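Local coordinates for ulvan Lyase-PL25 (Pseudoalteromonas sp. PLSV, PDB 5UAM), which cleaves ulvan, the sulfated cell-wall polysaccharide of green seaweeds, as a beta-propeller lyase of polysaccharide lyase family 25, at residues A[163-168]-A[177-182]; A[188-193]-A[204-209]; A[38-43]-A[222-227]. All blocks are in the same frame, centred on the assembly; numbering follows the deposited sequence.

Contact 1. Residues A[163-168]-A[177-182]; sequences TYNQAI and LFFRHG. With PO4 (phosphate ion), chain E.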
loop_
_atom_site.group_PDB
_atom_site.type_symbol
_atom_site.label_atom_id
_atom_site.label_comp_id
_atom_site.label_asym_id
_atom_site.label_seq_id
_atom_site.Cartn_x
_atom_site.Cartn_y
_atom_site.Cartn_z
ATOM N N THR A 163 5.425 -1.613 10.595
ATOM C CA THR A 163 5.436 -2.159 9.241
ATOM C C THR A 163 4.226 -1.566 8.528
ATOM O O THR A 163 3.164 -1.399 9.132
ATOM C CB THR A 163 5.236 -3.714 9.195
ATOM O OG1 THR A 163 6.046 -4.406 10.164
ATOM C CG2 THR A 163 5.590 -4.267 7.821
ATOM N N TYR A 164 4.357 -1.311 7.227
ATOM C CA TYR A 164 3.229 -0.968 6.346
ATOM C C TYR A 164 2.725 0.463 6.519
ATOM O O TYR A 164 1.531 0.702 6.776
ATOM C CB TYR A 164 2.086 -1.974 6.445
ATOM C CG TYR A 164 2.434 -3.397 6.124
ATOM C CD1 TYR A 164 2.975 -3.742 4.901
ATOM C CD2 TYR A 164 2.211 -4.409 7.045
ATOM C CE1 TYR A 164 3.241 -5.049 4.606
ATOM C CE2 TYR A 164 2.482 -5.705 6.770
ATOM C CZ TYR A 164 3.001 -6.030 5.557
ATOM O OH TYR A 164 3.266 -7.344 5.257
ATOM N N ASN A 165 3.618 1.423 6.302
ATOM C CA ASN A 165 3.309 2.831 6.502
ATOM C C ASN A 165 2.330 3.365 5.471
ATOM O O ASN A 165 2.521 3.198 4.261
ATOM C CB ASN A 165 4.570 3.664 6.376
ATOM C CG ASN A 165 5.570 3.338 7.416
ATOM O OD1 ASN A 165 5.252 3.289 8.604
ATOM N ND2 ASN A 165 6.819 3.157 6.996
ATOM N N GLN A 166 1.325 4.083 5.950
ATOM C CA GLN A 166 0.301 4.676 5.115
ATOM C C GLN A 166 0.054 6.052 5.686
ATOM O O GLN A 166 -0.344 6.182 6.842
ATOM C CB GLN A 166 -0.940 3.795 5.145
ATOM C CG GLN A 166 -0.597 2.391 4.729
ATOM C CD GLN A 166 -1.739 1.452 4.805
ATOM O OE1 GLN A 166 -2.786 1.695 4.216
ATOM N NE2 GLN A 166 -1.507 0.314 5.438
ATOM N N ALA A 167 0.350 7.085 4.901
ATOM C CA ALA A 167 0.380 8.442 5.420
ATOM C C ALA A 167 -0.724 9.275 4.793
ATOM O O ALA A 167 -0.859 9.321 3.570
ATOM C CB ALA A 167 1.731 9.089 5.119
ATOM N N ILE A 168 -1.482 9.975 5.639
ATOM C CA ILE A 168 -2.635 10.756 5.202
ATOM C C ILE A 168 -2.557 12.134 5.834
ATOM O O ILE A 168 -2.313 12.259 7.036
ATOM C CB ILE A 168 -3.952 10.059 5.584
ATOM C CG1 ILE A 168 -3.979 8.672 4.943
ATOM C CG2 ILE A 168 -5.157 10.887 5.131
ATOM C CD1 ILE A 168 -5.196 7.869 5.300
ATOM N N LEU A 177 -0.292 8.737 10.450
ATOM C CA LEU A 177 0.506 7.634 9.934
ATOM C C LEU A 177 -0.096 6.350 10.477
ATOM O O LEU A 177 -0.125 6.151 11.692
ATOM C CB LEU A 177 1.975 7.730 10.361
ATOM C CG LEU A 177 2.876 6.675 9.721
ATOM C CD1 LEU A 177 3.071 6.972 8.244
ATOM C CD2 LEU A 177 4.238 6.655 10.446
ATOM N N PHE A 178 -0.593 5.507 9.579
ATOM C CA PHE A 178 -1.184 4.219 9.920
ATOM C C PHE A 178 -0.165 3.120 9.634
ATOM O O PHE A 178 0.561 3.173 8.638
ATOM C CB PHE A 178 -2.430 3.969 9.064
ATOM C CG PHE A 178 -3.553 4.882 9.376
ATOM C CD1 PHE A 178 -3.572 6.142 8.827
ATOM C CD2 PHE A 178 -4.573 4.491 10.216
ATOM C CE1 PHE A 178 -4.587 7.010 9.092
ATOM C CE2 PHE A 178 -5.607 5.393 10.527
ATOM C CZ PHE A 178 -5.586 6.644 9.949
ATOM N N PHE A 179 -0.081 2.139 10.517
ATOM C CA PHE A 179 0.871 1.048 10.372
ATOM C C PHE A 179 0.525 -0.060 11.357
ATOM O O PHE A 179 -0.260 0.127 12.302
ATOM C CB PHE A 179 2.322 1.513 10.587
ATOM C CG PHE A 179 2.557 2.204 11.896
ATOM C CD1 PHE A 179 2.314 3.563 12.047
ATOM C CD2 PHE A 179 3.045 1.510 12.991
ATOM C CE1 PHE A 179 2.527 4.207 13.254
ATOM C CE2 PHE A 179 3.261 2.146 14.193
ATOM C CZ PHE A 179 3.014 3.505 14.329
ATOM N N ARG A 180 1.123 -1.227 11.122
ATOM C CA ARG A 180 1.097 -2.317 12.091
ATOM C C ARG A 180 2.199 -2.101 13.117
ATOM O O ARG A 180 3.359 -1.908 12.754
ATOM C CB ARG A 180 1.297 -3.642 11.374
ATOM C CG ARG A 180 1.194 -4.873 12.272
ATOM C CD ARG A 180 1.376 -6.185 11.543
ATOM N NE ARG A 180 2.747 -6.328 11.049
ATOM C CZ ARG A 180 3.110 -7.217 10.130
ATOM N NH1 ARG A 180 2.217 -8.054 9.603
ATOM N NH2 ARG A 180 4.373 -7.243 9.729
ATOM N N HIS A 181 1.845 -2.129 14.400
ATOM C CA HIS A 181 2.787 -1.779 15.471
ATOM C C HIS A 181 3.635 -2.987 15.885
ATOM O O HIS A 181 3.621 -3.457 17.026
ATOM C CB HIS A 181 2.021 -1.180 16.649
ATOM C CG HIS A 181 2.848 -0.430 17.653
ATOM N ND1 HIS A 181 3.770 -1.041 18.475
ATOM C CD2 HIS A 181 2.790 0.863 18.064
ATOM C CE1 HIS A 181 4.277 -0.150 19.312
ATOM N NE2 HIS A 181 3.715 1.019 19.067
ATOM N N GLY A 182 4.366 -3.516 14.890
ATOM C CA GLY A 182 5.217 -4.667 15.093
ATOM C C GLY A 182 5.096 -5.663 13.962
ATOM O O GLY A 182 4.786 -5.267 12.833
HETATM P P PO4 E . 4.479 -9.920 6.981
HETATM O O1 PO4 E . 4.670 -11.398 7.260
HETATM O O2 PO4 E . 3.103 -9.509 7.310
HETATM O O3 PO4 E . 4.732 -9.760 5.501
HETATM O O4 PO4 E . 5.473 -9.151 7.844
#
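A beta bulge at Tyr-164 breaks this antiparallel hairpin between two hydrogen-bonded pairs, Thr-163 with Arg-180 and Gln-166 with Phe-178, and so shifts the register by one residue. Tyr-164, probably the proton acceptor of the lyase, sits at the corner with a positive phi (76°). Beyond the bulge, Gly-182 O is gripped from opposite faces of its carbonyl plane: Thr-163 OG1 donates to it at 3.1 Å and Arg-180 NE at 2.9 Å. A weak bond from Arg-180 NH2 to Thr-163 OG1 (3.3 Å) closes the ring of contacts. The arginine runs beside the tyrosine, whose rim atom CE2 stands over one guanidinium face, 3.7 Å from Arg-180 NH1, with the two planes 68° apart. On the face that carries Ala-167 and Leu-177 the contact is plain strand packing, Leu-177 CD1 lying 4.0 Å from Ala-167 CB. The bend at chi3 of Arg-180 (67°) starts NE on its course to Gly-182. The outer edge of the guanidinium takes a phosphate ion, probably from the crystallisation liquor, NH1 meeting O2 and NH2 meeting O4, each at 2.9 Å; His-99, His-119, His-184 and Tyr-222 also bind it. An alanine at Arg-180 would probably leave the anion without two of its donors and Gly-182 O with one grip fewer. A guanidinium fixed by backbone and threonine beside the tyrosine is consistent with holding an acidic substrate for catalysis.

Contact 2. Residues A[188-193]-A[204-209]; sequences WVYQKS and VSFLKH. With EDO (1,2-ethanediol), chain J.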
loop_
_atom_site.group_PDB
_atom_site.type_symbol
_atom_site.label_atom_id
_atom_site.label_comp_id
_atom_site.label_asym_id
_atom_site.label_seq_id
_atom_site.Cartn_x
_atom_site.Cartn_y
_atom_site.Cartn_z
ATOM N N TRP A 188 -2.862 -2.878 14.929
ATOM C CA TRP A 188 -2.717 -1.794 13.960
ATOM C C TRP A 188 -3.084 -0.494 14.645
ATOM O O TRP A 188 -4.022 -0.453 15.452
ATOM C CB TRP A 188 -3.578 -2.004 12.718
ATOM C CG TRP A 188 -2.980 -3.016 11.798
ATOM C CD1 TRP A 188 -2.849 -4.348 12.041
ATOM C CD2 TRP A 188 -2.383 -2.779 10.529
ATOM N NE1 TRP A 188 -2.224 -4.963 10.991
ATOM C CE2 TRP A 188 -1.942 -4.026 10.042
ATOM C CE3 TRP A 188 -2.193 -1.640 9.748
ATOM C CZ2 TRP A 188 -1.320 -4.165 8.797
ATOM C CZ3 TRP A 188 -1.551 -1.795 8.476
ATOM C CH2 TRP A 188 -1.145 -3.041 8.046
ATOM N N VAL A 189 -2.335 0.552 14.324
ATOM C CA VAL A 189 -2.407 1.813 15.037
ATOM C C VAL A 189 -2.314 2.965 14.047
ATOM O O VAL A 189 -1.923 2.804 12.890
ATOM C CB VAL A 189 -1.257 1.960 16.052
ATOM C CG1 VAL A 189 -1.214 0.788 17.026
ATOM C CG2 VAL A 189 0.072 2.093 15.315
ATOM N N TYR A 190 -2.592 4.155 14.554
ATOM C CA TYR A 190 -2.096 5.367 13.921
ATOM C C TYR A 190 -1.344 6.219 14.928
ATOM O O TYR A 190 -1.555 6.128 16.139
ATOM C CB TYR A 190 -3.217 6.187 13.267
ATOM C CG TYR A 190 -4.227 6.784 14.228
ATOM C CD1 TYR A 190 -3.983 7.980 14.880
ATOM C CD2 TYR A 190 -5.449 6.159 14.475
ATOM C CE1 TYR A 190 -4.910 8.537 15.751
ATOM C CE2 TYR A 190 -6.375 6.711 15.338
ATOM C CZ TYR A 190 -6.116 7.905 15.978
ATOM O OH TYR A 190 -7.063 8.436 16.836
ATOM N N GLN A 191 -0.433 7.044 14.395
ATOM C CA GLN A 191 0.138 8.151 15.140
ATOM C C GLN A 191 -0.213 9.447 14.436
ATOM O O GLN A 191 -0.112 9.549 13.208
ATOM C CB GLN A 191 1.657 8.027 15.294
ATOM C CG GLN A 191 2.092 6.901 16.208
ATOM C CD GLN A 191 3.554 6.930 16.537
ATOM O OE1 GLN A 191 4.372 6.202 15.946
ATOM N NE2 GLN A 191 3.904 7.775 17.489
ATOM N N LYS A 192 -0.623 10.426 15.238
ATOM C CA LYS A 192 -1.134 11.704 14.762
ATOM C C LYS A 192 -0.143 12.821 15.069
ATOM O O LYS A 192 0.381 12.912 16.183
ATOM C CB LYS A 192 -2.476 12.016 15.443
ATOM C CG LYS A 192 -3.107 13.361 15.062
ATOM C CD LYS A 192 -4.384 13.613 15.851
ATOM C CE LYS A 192 -4.953 14.953 15.509
ATOM N NZ LYS A 192 -6.195 15.222 16.277
ATOM N N SER A 193 0.083 13.696 14.088
ATOM C CA SER A 193 0.906 14.887 14.280
ATOM C C SER A 193 0.116 16.111 13.856
ATOM O O SER A 193 -0.470 16.127 12.772
ATOM C CB SER A 193 2.202 14.827 13.454
ATOM O OG SER A 193 2.854 16.088 13.473
ATOM N N VAL A 204 -2.431 5.046 18.682
ATOM C CA VAL A 204 -3.812 4.706 19.007
ATOM C C VAL A 204 -4.149 3.419 18.258
ATOM O O VAL A 204 -4.076 3.372 17.015
ATOM C CB VAL A 204 -4.760 5.829 18.558
ATOM C CG1 VAL A 204 -6.214 5.446 18.805
ATOM C CG2 VAL A 204 -4.435 7.123 19.264
ATOM N N SER A 205 -4.504 2.367 19.012
ATOM C CA SER A 205 -4.834 1.074 18.417
ATOM C C SER A 205 -6.243 1.090 17.840
ATOM O O SER A 205 -7.198 1.419 18.547
ATOM C CB SER A 205 -4.766 -0.056 19.443
ATOM O OG SER A 205 -3.444 -0.290 19.871
ATOM N N PHE A 206 -6.384 0.679 16.573
ATOM C CA PHE A 206 -7.705 0.559 15.961
ATOM C C PHE A 206 -8.090 -0.864 15.567
ATOM O O PHE A 206 -9.291 -1.138 15.408
ATOM C CB PHE A 206 -7.905 1.545 14.788
ATOM C CG PHE A 206 -7.059 1.253 13.579
ATOM C CD1 PHE A 206 -5.791 1.807 13.433
ATOM C CD2 PHE A 206 -7.536 0.430 12.576
ATOM C CE1 PHE A 206 -5.028 1.534 12.323
ATOM C CE2 PHE A 206 -6.783 0.156 11.465
ATOM C CZ PHE A 206 -5.517 0.707 11.337
ATOM N N LEU A 207 -7.142 -1.789 15.484
ATOM C CA LEU A 207 -7.443 -3.208 15.316
ATOM C C LEU A 207 -6.645 -3.985 16.348
ATOM O O LEU A 207 -5.441 -3.768 16.497
ATOM C CB LEU A 207 -7.102 -3.738 13.925
ATOM C CG LEU A 207 -8.102 -3.319 12.840
ATOM C CD1 LEU A 207 -7.497 -3.532 11.448
ATOM C CD2 LEU A 207 -9.399 -4.094 12.975
ATOM N N LYS A 208 -7.328 -4.869 17.063
ATOM C CA LYS A 208 -6.762 -5.609 18.187
ATOM C C LYS A 208 -6.213 -6.967 17.767
ATOM O O LYS A 208 -6.931 -7.777 17.172
ATOM C CB LYS A 208 -7.886 -5.864 19.188
ATOM C CG LYS A 208 -7.494 -6.683 20.410
ATOM C CD LYS A 208 -6.581 -5.877 21.318
ATOM C CE LYS A 208 -6.490 -6.542 22.662
ATOM N NZ LYS A 208 -5.628 -5.757 23.596
ATOM N N HIS A 209 -4.978 -7.253 18.165
ATOM C CA HIS A 209 -4.467 -8.617 18.166
ATOM C C HIS A 209 -4.652 -9.219 19.553
ATOM O O HIS A 209 -4.569 -8.526 20.570
ATOM C CB HIS A 209 -2.981 -8.667 17.777
ATOM C CG HIS A 209 -2.042 -8.546 18.939
ATOM N ND1 HIS A 209 -1.702 -7.334 19.509
ATOM C CD2 HIS A 209 -1.384 -9.490 19.655
ATOM C CE1 HIS A 209 -0.873 -7.539 20.514
ATOM N NE2 HIS A 209 -0.661 -8.838 20.623
HETATM C C1 EDO J . -2.131 -5.019 22.848
HETATM O O1 EDO J . -3.175 -5.764 22.199
HETATM C C2 EDO J . -1.788 -5.674 24.181
HETATM O O2 EDO J . -1.370 -7.024 23.947
#
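Val-204 fits its CB over the face of the Tyr-190 ring, 3.8 Å from the ring centroid and 20° off the normal, a CH-pi contact displaced toward the phenol end. Its two methyls straddle that end: CG1 is 3.7 Å from Tyr-190 OH, and CG2 touches CE1 and CZ. A second bump fills the neighbouring hollow, for Trp-188 CB rests over the face of the Phe-206 ring, 4.0 Å from its centroid. Phe-206 holds CG between its backbone N and carbonyl carbon (chi1 68°), which starts the ring back across the partner strand, and its rim atom CE1 comes to 3.4 Å from Val-189 O. This placement depends on a classic beta bulge in the antiparallel hairpin, part of one of the propeller's sheets: Phe-206 and Leu-207 both face Trp-188, whose O receives Phe-206 N at 2.8 Å and Leu-207 N only weakly at 3.4 Å. The extra residue still lets Leu-207 CB lie against Trp-188 CB, 4.1 Å away. Farther along, Tyr-190 and Val-204 pair through both of their backbone bonds. The indole of Trp-188 reaches away from the partner strand, its NE1 hydrogen-bonded to Trp-221 O, while Trp-273 lies nearly parallel to the Phe-206 ring.

Contact 3. Residues A[38-43]-A[222-227]; sequences LAIVQH and YAWAGK. With PO4 (phosphate ion), chain E.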
loop_
_atom_site.group_PDB
_atom_site.type_symbol
_atom_site.label_atom_id
_atom_site.label_comp_id
_atom_site.label_asym_id
_atom_site.label_seq_id
_atom_site.Cartn_x
_atom_site.Cartn_y
_atom_site.Cartn_z
ATOM N N LEU A 38 7.955 -1.402 -5.150
ATOM C CA LEU A 38 6.687 -0.716 -4.967
ATOM C C LEU A 38 5.659 -1.738 -4.524
ATOM O O LEU A 38 5.788 -2.931 -4.812
ATOM C CB LEU A 38 6.178 -0.170 -6.300
ATOM C CG LEU A 38 7.051 0.831 -7.043
ATOM C CD1 LEU A 38 6.562 0.957 -8.475
ATOM C CD2 LEU A 38 7.036 2.163 -6.343
ATOM N N ALA A 39 4.593 -1.253 -3.870
ATOM C CA ALA A 39 3.423 -2.073 -3.551
ATOM C C ALA A 39 2.261 -1.146 -3.236
ATOM O O ALA A 39 2.464 -0.017 -2.802
ATOM C CB ALA A 39 3.664 -2.983 -2.351
ATOM N N ILE A 40 1.044 -1.661 -3.375
ATOM C CA ILE A 40 -0.141 -0.849 -3.120
ATOM C C ILE A 40 -0.247 -0.480 -1.650
ATOM O O ILE A 40 -0.776 0.590 -1.326
ATOM C CB ILE A 40 -1.373 -1.589 -3.667
ATOM C CG1 ILE A 40 -1.392 -1.440 -5.201
ATOM C CG2 ILE A 40 -2.667 -1.050 -3.070
ATOM C CD1 ILE A 40 -2.324 -2.357 -5.904
ATOM N N VAL A 41 0.262 -1.313 -0.735
ATOM C CA VAL A 41 0.061 -1.029 0.690
ATOM C C VAL A 41 0.908 0.153 1.175
ATOM O O VAL A 41 0.464 0.905 2.057
ATOM C CB VAL A 41 0.252 -2.283 1.545
ATOM C CG1 VAL A 41 1.673 -2.746 1.567
ATOM C CG2 VAL A 41 -0.269 -2.012 2.975
ATOM N N GLN A 42 2.128 0.330 0.663
ATOM C CA GLN A 42 2.950 1.487 1.036
ATOM C C GLN A 42 2.536 2.640 0.154
ATOM O O GLN A 42 3.024 2.783 -0.970
ATOM C CB GLN A 42 4.449 1.226 0.922
ATOM C CG GLN A 42 5.032 0.366 2.033
ATOM C CD GLN A 42 5.019 -1.125 1.749
ATOM O OE1 GLN A 42 4.670 -1.599 0.649
ATOM N NE2 GLN A 42 5.426 -1.884 2.750
ATOM N N HIS A 43 1.641 3.477 0.668
ATOM C CA HIS A 43 1.065 4.526 -0.151
ATOM C C HIS A 43 0.821 5.771 0.693
ATOM O O HIS A 43 0.566 5.678 1.903
ATOM C CB HIS A 43 -0.259 4.059 -0.773
ATOM C CG HIS A 43 -1.369 3.958 0.214
ATOM N ND1 HIS A 43 -2.328 4.934 0.355
ATOM C CD2 HIS A 43 -1.612 3.048 1.184
ATOM C CE1 HIS A 43 -3.145 4.605 1.342
ATOM N NE2 HIS A 43 -2.723 3.473 1.870
ATOM N N TYR A 222 -4.491 -7.128 8.309
ATOM C CA TYR A 222 -3.817 -6.287 7.322
ATOM C C TYR A 222 -4.801 -5.222 6.861
ATOM O O TYR A 222 -5.920 -5.544 6.452
ATOM C CB TYR A 222 -3.354 -7.108 6.109
ATOM C CG TYR A 222 -2.232 -8.062 6.440
ATOM C CD1 TYR A 222 -2.516 -9.351 6.892
ATOM C CD2 TYR A 222 -0.900 -7.695 6.318
ATOM C CE1 TYR A 222 -1.503 -10.233 7.225
ATOM C CE2 TYR A 222 0.111 -8.555 6.645
ATOM C CZ TYR A 222 -0.189 -9.856 7.073
ATOM O OH TYR A 222 0.818 -10.729 7.408
ATOM N N ALA A 223 -4.388 -3.960 6.927
ATOM C CA ALA A 223 -5.292 -2.846 6.665
ATOM C C ALA A 223 -4.728 -1.930 5.589
ATOM O O ALA A 223 -3.518 -1.837 5.391
ATOM C CB ALA A 223 -5.527 -2.024 7.948
ATOM N N TRP A 224 -5.636 -1.244 4.902
ATOM C CA TRP A 224 -5.323 -0.194 3.948
ATOM C C TRP A 224 -6.199 0.999 4.288
ATOM O O TRP A 224 -7.441 0.909 4.246
ATOM C CB TRP A 224 -5.585 -0.657 2.520
ATOM C CG TRP A 224 -4.983 0.184 1.430
ATOM C CD1 TRP A 224 -3.791 -0.036 0.794
ATOM C CD2 TRP A 224 -5.536 1.366 0.835
ATOM N NE1 TRP A 224 -3.579 0.915 -0.165
ATOM C CE2 TRP A 224 -4.640 1.788 -0.161
ATOM C CE3 TRP A 224 -6.712 2.099 1.035
ATOM C CZ2 TRP A 224 -4.873 2.916 -0.938
ATOM C CZ3 TRP A 224 -6.926 3.218 0.253
ATOM C CH2 TRP A 224 -6.030 3.609 -0.701
ATOM N N ALA A 225 -5.554 2.105 4.640
ATOM C CA ALA A 225 -6.232 3.330 5.020
ATOM C C ALA A 225 -6.041 4.383 3.952
ATOM O O ALA A 225 -4.929 4.585 3.456
ATOM C CB ALA A 225 -5.668 3.860 6.335
ATOM N N GLY A 226 -7.117 5.090 3.609
ATOM C CA GLY A 226 -7.055 6.158 2.637
ATOM C C GLY A 226 -8.045 7.251 2.970
ATOM O O GLY A 226 -8.858 7.120 3.884
ATOM N N LYS A 227 -7.977 8.335 2.209
ATOM C CA LYS A 227 -8.927 9.422 2.384
ATOM C C LYS A 227 -10.329 8.988 2.013
ATOM O O LYS A 227 -10.550 8.237 1.055
ATOM C CB LYS A 227 -8.544 10.582 1.486
ATOM C CG LYS A 227 -7.559 11.500 2.116
ATOM C CD LYS A 227 -8.258 12.461 3.056
ATOM C CE LYS A 227 -7.370 13.647 3.360
ATOM N NZ LYS A 227 -7.069 14.462 2.154
HETATM P P PO4 E . 4.479 -9.920 6.981
HETATM O O1 PO4 E . 4.670 -11.398 7.260
HETATM O O2 PO4 E . 3.103 -9.509 7.310
HETATM O O3 PO4 E . 4.732 -9.760 5.501
HETATM O O4 PO4 E . 5.473 -9.151 7.844
#
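Near the middle of the propeller, a loop between two of its sheets packs against strand 217-227, with His-43 and Trp-224 stacked where they meet. The imidazole lies flat on the five-membered part of the indole in an offset stack, centroids 3.9 Å apart and planes at 8°. The overlap extends past that ring, since His-43 ND1 is 3.5 Å from Trp-224 CZ2. The indole is fixed in its own plane as well: Trp-224 NE1 donates to Ile-40 O at 3.1 Å with an N-H...O angle of 155°. Although the carbonyl oxygen lies close to the ring plane, the indole nitrogen stands well above the carbonyl plane, 52° out of it. Ile-40 adds an apolar touch, its CG2 lying 4.1 Å from Trp-224 CD1, and the backbone of Val-41 meets the same edge of the indole, CA to CD1 4.0 Å. CG of Trp-224 is anti to its backbone N, beside the carbonyl carbon, which starts the side chain off the strand; its end comes nearer the loop. Gly-226 completes the fit, because a CB there would run into Trp-224 CZ3. The imidazole's rotation is held by Gln-166, whose OE1 is hydrogen-bonded to both His-43 NE2 and Ala-225 N. At the other end of the strand segment, Tyr-222 OH donates to phosphate O2 at 2.6 Å, in keeping with its probable role in substrate binding. Strand 232-243 lies alongside, its backbone bonded to Tyr-222, Trp-224 and Gly-226 through Asp-238, Ser-236 and Ile-234. Residues Asn-306, Ser-308 and Thr-309 of strand 303-311 touch the Trp-224 side chain, and strand 165-169 reaches the contact through Gln-166.

Contacts 1 and 2 are successive hairpins of one antiparallel sheet, joined where strands 175-180 and 188-193 pair, whereas contact 3 ties a distant loop to that same sheet and encloses the other two along the chain. Burial follows position: the centre of contact 3 lies about 3 Å from the centre of the chain and that of contact 1 about 10 Å, both buried, while contact 2, its centre at about 17 Å, is partly exposed. Both hairpins carry a bulge, yet contact 1 spends it at a polar, anion-binding corner and contact 2 on aromatic and aliphatic packing. Contact 3 combines a ring stack with an indole-to-carbonyl hydrogen bond. Contacts 1 and 3 share the phosphate; Trp-188 of contact 2 packs against Tyr-222 and Ala-223.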